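Putative antibiotic biosynthesis monooxygenase (Bordetella bronchiseptica, PDB 3GZ7) is of unconfirmed function but probably is a monooxygenase of antibiotic biosynthesis, folded as a dimeric alpha-beta barrel. Local coordinates at residues A58-I63 and T70-W75. Numbering follows the deposited sequence.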
loop_
_atom_site.group_PDB
_atom_site.type_symbol
_atom_site.label_atom_id
_atom_site.label_comp_id
_atom_site.label_asym_id
_atom_site.label_seq_id
_atom_site.Cartn_x
_atom_site.Cartn_y
_atom_site.Cartn_z
ATOM N N ALA A 58 5.878 8.688 -2.122
ATOM C CA ALA A 58 4.528 9.126 -1.737
ATOM C C ALA A 58 4.247 8.737 -0.248
ATOM O O ALA A 58 4.753 7.711 0.274
ATOM C CB ALA A 58 3.509 8.484 -2.673
ATOM N N LEU A 59 3.502 9.595 0.433
ATOM C CA LEU A 59 3.159 9.438 1.853
ATOM C C LEU A 59 1.643 9.349 1.930
ATOM O O LEU A 59 0.937 10.178 1.338
ATOM C CB LEU A 59 3.688 10.613 2.701
ATOM C CG LEU A 59 3.434 10.530 4.220
ATOM C CD1 LEU A 59 4.090 9.285 4.823
ATOM C CD2 LEU A 59 3.896 11.824 4.899
ATOM N N HIS A 60 1.147 8.294 2.552
ATOM C CA HIS A 60 -0.282 8.095 2.717
ATOM C C HIS A 60 -0.579 8.020 4.199
ATOM O O HIS A 60 0.256 7.587 4.968
ATOM C CB HIS A 60 -0.778 6.809 2.021
ATOM C CG HIS A 60 -0.581 6.787 0.547
ATOM N ND1 HIS A 60 -1.538 7.232 -0.335
ATOM C CD2 HIS A 60 0.478 6.400 -0.205
ATOM C CE1 HIS A 60 -1.072 7.118 -1.569
ATOM N NE2 HIS A 60 0.147 6.620 -1.516
ATOM N N ARG A 61 -1.782 8.446 4.574
ATOM C CA ARG A 61 -2.243 8.413 5.945
ATOM C C ARG A 61 -3.514 7.575 6.103
ATOM O O ARG A 61 -4.472 7.762 5.376
ATOM C CB ARG A 61 -2.512 9.824 6.435
ATOM C CG ARG A 61 -2.840 9.893 7.898
ATOM C CD ARG A 61 -2.934 11.341 8.358
ATOM N NE ARG A 61 -3.035 11.411 9.826
ATOM C CZ ARG A 61 -3.237 12.545 10.499
ATOM N NH1 ARG A 61 -3.364 13.705 9.858
ATOM N NH2 ARG A 61 -3.346 12.521 11.807
ATOM N N SER A 62 -3.512 6.688 7.103
ATOM C CA SER A 62 -4.678 5.893 7.433
ATOM C C SER A 62 -5.841 6.744 7.930
ATOM O O SER A 62 -5.660 7.611 8.774
ATOM C CB SER A 62 -4.335 4.881 8.515
ATOM O OG SER A 62 -5.461 4.052 8.798
ATOM N N ILE A 63 -7.033 6.462 7.427
ATOM C CA ILE A 63 -8.273 7.090 7.906
ATOM C C ILE A 63 -8.725 6.513 9.273
ATOM O O ILE A 63 -9.109 7.255 10.151
ATOM C CB ILE A 63 -9.379 7.013 6.817
ATOM C CG1 ILE A 63 -9.005 8.007 5.705
ATOM C CG2 ILE A 63 -10.783 7.368 7.413
ATOM C CD1 ILE A 63 -9.648 7.750 4.328
ATOM N N THR A 70 1.745 5.252 5.497
ATOM C CA THR A 70 2.429 4.329 4.618
ATOM C C THR A 70 3.295 5.160 3.671
ATOM O O THR A 70 2.771 5.969 2.880
ATOM C CB THR A 70 1.463 3.519 3.766
ATOM O OG1 THR A 70 0.458 2.949 4.586
ATOM C CG2 THR A 70 2.162 2.420 2.987
ATOM N N LEU A 71 4.603 4.961 3.740
ATOM C CA LEU A 71 5.500 5.511 2.710
ATOM C C LEU A 71 5.600 4.501 1.583
ATOM O O LEU A 71 5.911 3.348 1.857
ATOM C CB LEU A 71 6.880 5.820 3.265
ATOM C CG LEU A 71 7.804 6.771 2.492
ATOM C CD1 LEU A 71 7.347 8.261 2.666
ATOM C CD2 LEU A 71 9.257 6.585 2.956
ATOM N N VAL A 72 5.349 4.951 0.343
ATOM C CA VAL A 72 5.494 4.112 -0.864
ATOM C C VAL A 72 6.594 4.717 -1.716
ATOM O O VAL A 72 6.501 5.883 -2.108
ATOM C CB VAL A 72 4.140 3.998 -1.635
ATOM C CG1 VAL A 72 4.257 3.104 -2.894
ATOM C CG2 VAL A 72 3.070 3.490 -0.665
ATOM N N VAL A 73 7.680 3.947 -1.913
ATOM C CA VAL A 73 8.876 4.402 -2.626
ATOM C C VAL A 73 9.087 3.513 -3.831
ATOM O O VAL A 73 9.068 2.299 -3.703
ATOM C CB VAL A 73 10.139 4.387 -1.730
ATOM C CG1 VAL A 73 11.302 4.994 -2.455
ATOM C CG2 VAL A 73 9.881 5.143 -0.434
ATOM N N ASP A 74 9.267 4.127 -5.005
ATOM C CA ASP A 74 9.514 3.390 -6.254
ATOM C C ASP A 74 10.999 3.200 -6.447
ATOM O O ASP A 74 11.733 4.165 -6.470
ATOM C CB ASP A 74 8.890 4.113 -7.447
ATOM C CG ASP A 74 7.402 4.374 -7.230
ATOM O OD1 ASP A 74 6.597 3.435 -7.182
ATOM O OD2 ASP A 74 7.048 5.536 -7.011
ATOM N N TRP A 75 11.404 1.924 -6.530
ATOM C CA TRP A 75 12.766 1.466 -6.763
ATOM C C TRP A 75 12.845 0.597 -8.005
ATOM O O TRP A 75 11.947 -0.174 -8.310
ATOM C CB TRP A 75 13.276 0.673 -5.542
ATOM C CG TRP A 75 13.310 1.451 -4.221
ATOM C CD1 TRP A 75 12.417 1.345 -3.160
ATOM C CD2 TRP A 75 14.283 2.430 -3.826
ATOM N NE1 TRP A 75 12.809 2.177 -2.145
ATOM C CE2 TRP A 75 13.921 2.882 -2.537
ATOM C CE3 TRP A 75 15.409 2.991 -4.450
ATOM C CZ2 TRP A 75 14.658 3.845 -1.855
ATOM C CZ3 TRP A 75 16.124 3.958 -3.785
ATOM C CH2 TRP A 75 15.741 4.389 -2.496
#
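His60 and Thr70 face each other as an antiparallel hydrogen-bonded pair: His60 N gives its hydrogen to Thr70 O at 2.9 Å, and Thr70 N returns one to His60 O at 2.8 Å. Ala58 and Val72 form the next such pair, and Leu59 with Leu71 is the non-hydrogen-bonded pair between them, a regular hairpin of strands 54-62 and 68-75. The His60 side chain shows how one residue can lean across to its neighbour strand. Its CB sits 3.7 Å from Thr70 O; CG, anti to the carbonyl carbon (chi1 -62°), has the same oxygen at 4.2 Å. CD2 lies 3.9 Å from Val72 CG2, which comes obliquely to the ring, while Thr70 O lies at the ring edge, in its plane. On the other face Leu59 CD1 meets Leu71 CD1 at 4.0 Å, and both leucines pack under helix 34-49, Leu59 on Phe37 and both on Val41. From His60 to Ser62 the strand pairs antiparallel with a strand of the second subunit. The leucine face is thus wholly apolar here and the other mixed; backbone bonds fix the register, while Thr70 OG1, hydrogen-bonded to Glu111 OE2 of the second subunit, ties the hairpin to its partner.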